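PqqA binding protein (Xanthomonas campestris pv. campestris, PDB 3G2B) probably binds the peptide PqqA and presents it to PqqE in the biosynthesis of the cofactor pyrroloquinoline quinone. Local coordinates at residues E36-E40 against L87-L92; L58-A62 against I76-I81. Residue numbers count along the deposited sequence, not the author numbering.

Both contacts use helix 73-89, interaction 2 near its start and interaction 1 at its end, with centres about 19 Å apart and nearest atoms about 7 Å apart. Interaction 1 lies about 4 Å from the chain's centre, measured centre to centre, and joins strand 29-41 to the turn that ends the helix; its chemistry is mixed, with an arginine hydrogen-bonded to a backbone carbonyl, two phosphates and a small apolar patch. Interaction 2, farther out in the helical part, is helix-on-helix packing of aliphatic side chains, its one polar link made through water. Each is partly buried, combining buried leucine or valine with partly exposed charged residues, and each borders the second subunit.

Interaction 1 of 2, residues E36-E40 against L87-L92; sequences ERVVE and LHQKRL. With PO4 (phosphate ion), chain B; PO4 (phosphate ion), chain C.
Residues 37-40 are an extended strand, and Arg-37 and Val-39 point their CA-to-CB bonds at the end of helix 73-89. The closest CA pair is Val-39 and Leu-87, 8.5 Å apart. The helix closes in a Schellman motif: Leu-92 N bonds Leu-87 O (3.1 Å), Arg-91 N bonds His-88 O (2.9 Å), and Arg-91, the C-prime residue, has phi/psi 61/39°. Lys-90 is the first residue beyond the helix, and its carbonyl accepts from a side chain: Arg-37 (m, t, m for chi1 to chi3) donates from NH2 to Lys-90 O at 2.8 Å and only weakly from NH1 at 3.3 Å. The same NH2 reaches O1 of phosphate B (3.1 Å), whose O2 takes a bond from Lys-90 NZ (2.7 Å), so the anion links Arg-37 and Lys-90; basic side chains of the second subunit, among them Arg-16, also bond the phosphates. Arg-91 leaves sideways and its guanidinium holds phosphate C with NE to O1 (3.2 Å) and NH1 to O2 (2.8 Å). A water donates to Arg-91 O (2.6 Å) and weakly accepts from Arg-37 NH1 (3.3 Å); it also donates to phosphate C. Both phosphates probably come from the crystallisation liquor. Two residues on, Val-39 (chi1 t) packs CG1 on Leu-87 CD2 (4.0 Å) and CG2 on Leu-92 CD1 (3.8 Å) and Lys-90 CD (3.6 Å). Leu-87 also touches Tyr-52. Residues 37-40 pair antiparallel with a strand of the second subunit, continuing the sheet, while the end of helix 73-89 packs against strand 29-41.

Interaction 2 of 2, residues L58-A62 against I76-I81; sequences LAQIA and IETDVI
This is apolar packing between the first turn of helix 58-68 and the early part of helix 73-89, within the helical part of PqqD, a family grouped with the helix-turn-helix proteins. Both segments are regular alpha helix; their axes approach to 8.8 Å, with an angle of 129° between N-to-C directions. The helices are nearest at Ala-62 and Glu-77, whose CA atoms are 4.9 Å apart: the small Ala-62 CB sits 3.5 Å from Glu-77 CA and also meets Ile-76 CG2 (4.0 Å) and Val-80 CG2 (4.1 Å). One turn earlier on its helix, Leu-58 (m, t) spans a wider gap, with CD2 3.8 Å from Val-80 CG1 (chi1 t) and CD1 4.1 Å from Ile-81 CG1 (m, t). Glu-77, with chi1 and chi2 both t, carries its carboxylate back to Ala-59; a water donates to Ala-59 O (2.8 Å) and to Glu-77 OE2 (2.7 Å). That OE2 also forms a salt bridge with Arg-9 of the second subunit, which packs on Ala-59 and Ile-81 too. Tyr-52, in the loop after helix 44-51, touches Leu-58 and Ile-61, while Ile-76 meets Ala-71 in the link between the two helices.

Interaction 1 of 2, residues E36-E40 against L87-L92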
loop_
_atom_site.group_PDB
_atom_site.type_symbol
_atom_site.label_atom_id
_atom_site.label_comp_id
_atom_site.label_asym_id
_atom_site.label_seq_id
_atom_site.Cartn_x
_atom_site.Cartn_y
_atom_site.Cartn_z
ATOM N N GLU A 36 4.768 -10.009 3.291
ATOM C CA GLU A 36 3.962 -9.618 4.437
ATOM C C GLU A 36 4.612 -8.368 5.016
ATOM O O GLU A 36 5.824 -8.180 4.890
ATOM C CB GLU A 36 3.958 -10.734 5.484
ATOM C CG GLU A 36 3.335 -12.029 5.001
ATOM C CD GLU A 36 3.301 -13.100 6.076
ATOM O OE1 GLU A 36 2.789 -14.204 5.796
ATOM O OE2 GLU A 36 3.784 -12.835 7.199
ATOM N N ARG A 37 3.815 -7.509 5.643
ATOM C CA ARG A 37 4.351 -6.284 6.220
ATOM C C ARG A 37 4.014 -6.176 7.698
ATOM O O ARG A 37 3.086 -6.822 8.189
ATOM C CB ARG A 37 3.804 -5.065 5.479
ATOM C CG ARG A 37 4.284 -4.944 4.037
ATOM C CD ARG A 37 3.478 -3.885 3.301
ATOM N NE ARG A 37 2.101 -4.317 3.076
ATOM C CZ ARG A 37 1.080 -3.486 2.891
ATOM N NH1 ARG A 37 -0.140 -3.963 2.687
ATOM N NH2 ARG A 37 1.276 -2.175 2.929
ATOM N N VAL A 38 4.790 -5.357 8.398
ATOM C CA VAL A 38 4.605 -5.139 9.826
ATOM C C VAL A 38 4.457 -3.644 10.064
ATOM O O VAL A 38 5.291 -2.851 9.619
ATOM C CB VAL A 38 5.820 -5.667 10.625
ATOM C CG1 VAL A 38 5.621 -5.421 12.112
ATOM C CG2 VAL A 38 6.010 -7.150 10.358
ATOM N N VAL A 39 3.384 -3.259 10.748
ATOM C CA VAL A 39 3.133 -1.858 11.049
ATOM C C VAL A 39 2.993 -1.711 12.562
ATOM O O VAL A 39 2.101 -2.299 13.169
ATOM C CB VAL A 39 1.841 -1.363 10.352
ATOM C CG1 VAL A 39 1.573 0.082 10.714
ATOM C CG2 VAL A 39 1.979 -1.515 8.835
ATOM N N GLU A 40 3.885 -0.932 13.167
ATOM C CA GLU A 40 3.865 -0.729 14.613
ATOM C C GLU A 40 2.704 0.148 15.079
ATOM O O GLU A 40 2.393 1.165 14.458
ATOM C CB GLU A 40 5.189 -0.112 15.069
ATOM C CG GLU A 40 5.267 0.153 16.568
ATOM C CD GLU A 40 6.613 0.715 16.996
ATOM O OE1 GLU A 40 6.801 0.953 18.209
ATOM O OE2 GLU A 40 7.483 0.920 16.122
ATOM N N LEU A 87 -2.802 4.277 8.226
ATOM C CA LEU A 87 -3.157 2.889 7.945
ATOM C C LEU A 87 -3.831 2.756 6.584
ATOM O O LEU A 87 -3.677 1.743 5.897
ATOM C CB LEU A 87 -4.067 2.335 9.047
ATOM C CG LEU A 87 -3.456 2.299 10.452
ATOM C CD1 LEU A 87 -4.436 1.598 11.402
ATOM C CD2 LEU A 87 -2.121 1.563 10.433
ATOM N N HIS A 88 -4.577 3.779 6.185
ATOM C CA HIS A 88 -5.244 3.747 4.890
ATOM C C HIS A 88 -4.187 3.836 3.788
ATOM O O HIS A 88 -4.262 3.129 2.786
ATOM C CB HIS A 88 -6.223 4.915 4.762
ATOM C CG HIS A 88 -7.001 4.906 3.483
ATOM N ND1 HIS A 88 -7.231 6.046 2.745
ATOM C CD2 HIS A 88 -7.611 3.896 2.817
ATOM C CE1 HIS A 88 -7.948 5.740 1.678
ATOM N NE2 HIS A 88 -8.191 4.443 1.697
ATOM N N GLN A 89 -3.195 4.698 3.985
ATOM C CA GLN A 89 -2.133 4.856 2.996
ATOM C C GLN A 89 -1.409 3.533 2.787
ATOM O O GLN A 89 -0.981 3.217 1.672
ATOM C CB GLN A 89 -1.133 5.917 3.453
ATOM C CG GLN A 89 -1.716 7.316 3.548
ATOM C CD GLN A 89 -0.701 8.329 4.028
ATOM O OE1 GLN A 89 -0.003 8.101 5.016
ATOM N NE2 GLN A 89 -0.619 9.462 3.338
ATOM N N LYS A 90 -1.294 2.758 3.862
ATOM C CA LYS A 90 -0.618 1.468 3.810
ATOM C C LYS A 90 -1.494 0.339 3.270
ATOM O O LYS A 90 -1.099 -0.825 3.303
ATOM C CB LYS A 90 -0.067 1.111 5.193
ATOM C CG LYS A 90 1.085 2.016 5.633
ATOM C CD LYS A 90 1.663 1.587 6.970
ATOM C CE LYS A 90 2.788 2.511 7.429
ATOM N NZ LYS A 90 3.930 2.578 6.469
ATOM N N ARG A 91 -2.678 0.697 2.770
ATOM C CA ARG A 91 -3.617 -0.261 2.179
ATOM C C ARG A 91 -4.068 -1.327 3.175
ATOM O O ARG A 91 -4.222 -2.497 2.814
ATOM C CB ARG A 91 -2.962 -0.965 0.984
ATOM C CG ARG A 91 -1.947 -0.126 0.216
ATOM C CD ARG A 91 -2.592 0.736 -0.838
ATOM N NE ARG A 91 -3.213 -0.071 -1.886
ATOM C CZ ARG A 91 -3.781 0.437 -2.974
ATOM N NH1 ARG A 91 -4.328 -0.365 -3.876
ATOM N NH2 ARG A 91 -3.795 1.749 -3.161
ATOM N N LEU A 92 -4.297 -0.933 4.421
ATOM C CA LEU A 92 -4.693 -1.902 5.432
ATOM C C LEU A 92 -6.170 -1.854 5.803
ATOM O O LEU A 92 -6.641 -2.706 6.551
ATOM C CB LEU A 92 -3.861 -1.691 6.701
ATOM C CG LEU A 92 -2.337 -1.721 6.558
ATOM C CD1 LEU A 92 -1.700 -1.421 7.904
ATOM C CD2 LEU A 92 -1.897 -3.076 6.043
HETATM P P PO4 B . 4.707 -0.138 3.961
HETATM O O1 PO4 B . 3.744 -0.326 2.727
HETATM O O2 PO4 B . 4.945 1.400 4.217
HETATM O O3 PO4 B . 4.056 -0.799 5.236
HETATM O O4 PO4 B . 6.088 -0.837 3.666
HETATM P P PO4 C . -3.645 -4.100 -2.787
HETATM O O1 PO4 C . -2.856 -3.218 -1.745
HETATM O O2 PO4 C . -4.502 -3.167 -3.727
HETATM O O3 PO4 C . -2.620 -4.932 -3.649
HETATM O O4 PO4 C . -4.603 -5.091 -2.024
HETATM O O HOH W 1 -3.041 -4.080 1.185
#

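Interaction 2 of 2, residues L58-A62 against I76-I81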
loop_
_atom_site.group_PDB
_atom_site.type_symbol
_atom_site.label_atom_id
_atom_site.label_comp_id
_atom_site.label_asym_id
_atom_site.label_seq_id
_atom_site.Cartn_x
_atom_site.Cartn_y
_atom_site.Cartn_z
ATOM N N LEU A 58 -14.989 7.360 12.758
ATOM C CA LEU A 58 -13.838 7.810 13.537
ATOM C C LEU A 58 -14.305 8.793 14.606
ATOM O O LEU A 58 -13.745 8.845 15.699
ATOM C CB LEU A 58 -12.794 8.471 12.633
ATOM C CG LEU A 58 -12.228 7.578 11.524
ATOM C CD1 LEU A 58 -11.066 8.310 10.843
ATOM C CD2 LEU A 58 -11.752 6.251 12.103
ATOM N N ALA A 59 -15.330 9.577 14.284
ATOM C CA ALA A 59 -15.871 10.531 15.244
ATOM C C ALA A 59 -16.406 9.768 16.452
ATOM O O ALA A 59 -16.138 10.133 17.598
ATOM C CB ALA A 59 -16.990 11.352 14.596
ATOM N N GLN A 60 -17.150 8.696 16.196
ATOM C CA GLN A 60 -17.710 7.887 17.274
ATOM C C GLN A 60 -16.609 7.197 18.067
ATOM O O GLN A 60 -16.661 7.131 19.292
ATOM C CB GLN A 60 -18.672 6.844 16.702
ATOM C CG GLN A 60 -19.944 7.451 16.136
ATOM C CD GLN A 60 -20.824 6.424 15.439
ATOM O OE1 GLN A 60 -20.435 5.834 14.431
ATOM N NE2 GLN A 60 -22.023 6.206 15.977
ATOM N N ILE A 61 -15.608 6.680 17.367
ATOM C CA ILE A 61 -14.507 6.009 18.044
ATOM C C ILE A 61 -13.781 6.986 18.967
ATOM O O ILE A 61 -13.455 6.650 20.106
ATOM C CB ILE A 61 -13.517 5.407 17.023
ATOM C CG1 ILE A 61 -14.184 4.230 16.301
ATOM C CG2 ILE A 61 -12.241 4.951 17.732
ATOM C CD1 ILE A 61 -13.378 3.668 15.147
ATOM N N ALA A 62 -13.546 8.200 18.480
ATOM C CA ALA A 62 -12.851 9.210 19.275
ATOM C C ALA A 62 -13.669 9.640 20.488
ATOM O O ALA A 62 -13.127 9.809 21.579
ATOM C CB ALA A 62 -12.525 10.418 18.412
ATOM N N ILE A 76 -8.230 13.687 20.771
ATOM C CA ILE A 76 -8.298 12.287 20.397
ATOM C C ILE A 76 -8.799 12.111 18.960
ATOM O O ILE A 76 -8.313 11.250 18.228
ATOM C CB ILE A 76 -9.202 11.501 21.376
ATOM C CG1 ILE A 76 -8.595 11.532 22.788
ATOM C CG2 ILE A 76 -9.362 10.061 20.904
ATOM C CD1 ILE A 76 -7.183 10.968 22.876
ATOM N N GLU A 77 -9.759 12.933 18.539
ATOM C CA GLU A 77 -10.261 12.816 17.174
ATOM C C GLU A 77 -9.130 13.086 16.186
ATOM O O GLU A 77 -8.984 12.390 15.185
ATOM C CB GLU A 77 -11.423 13.787 16.932
ATOM C CG GLU A 77 -12.026 13.652 15.532
ATOM C CD GLU A 77 -13.347 14.387 15.370
ATOM O OE1 GLU A 77 -13.436 15.275 14.490
ATOM O OE2 GLU A 77 -14.299 14.067 16.110
ATOM N N THR A 78 -8.312 14.095 16.470
ATOM C CA THR A 78 -7.194 14.393 15.584
ATOM C C THR A 78 -6.264 13.181 15.494
ATOM O O THR A 78 -5.847 12.787 14.407
ATOM C CB THR A 78 -6.388 15.609 16.093
ATOM O OG1 THR A 78 -7.129 16.806 15.839
ATOM C CG2 THR A 78 -5.033 15.697 15.401
ATOM N N ASP A 79 -5.951 12.592 16.644
ATOM C CA ASP A 79 -5.065 11.438 16.690
ATOM C C ASP A 79 -5.647 10.234 15.952
ATOM O O ASP A 79 -4.930 9.525 15.234
ATOM C CB ASP A 79 -4.752 11.083 18.147
ATOM C CG ASP A 79 -3.722 12.022 18.767
ATOM O OD1 ASP A 79 -3.483 13.117 18.210
ATOM O OD2 ASP A 79 -3.147 11.668 19.814
ATOM N N VAL A 80 -6.947 10.009 16.122
ATOM C CA VAL A 80 -7.619 8.896 15.461
ATOM C C VAL A 80 -7.583 9.085 13.952
ATOM O O VAL A 80 -7.301 8.154 13.203
ATOM C CB VAL A 80 -9.093 8.768 15.931
ATOM C CG1 VAL A 80 -9.842 7.756 15.064
ATOM C CG2 VAL A 80 -9.133 8.334 17.382
ATOM N N ILE A 81 -7.868 10.299 13.495
ATOM C CA ILE A 81 -7.847 10.565 12.066
ATOM C C ILE A 81 -6.434 10.423 11.500
ATOM O O ILE A 81 -6.252 9.857 10.426
ATOM C CB ILE A 81 -8.400 11.966 11.757
ATOM C CG1 ILE A 81 -9.884 12.012 12.122
ATOM C CG2 ILE A 81 -8.199 12.295 10.285
ATOM C CD1 ILE A 81 -10.546 13.363 11.891
HETATM O O HOH W 2 -15.361 12.765 18.271
#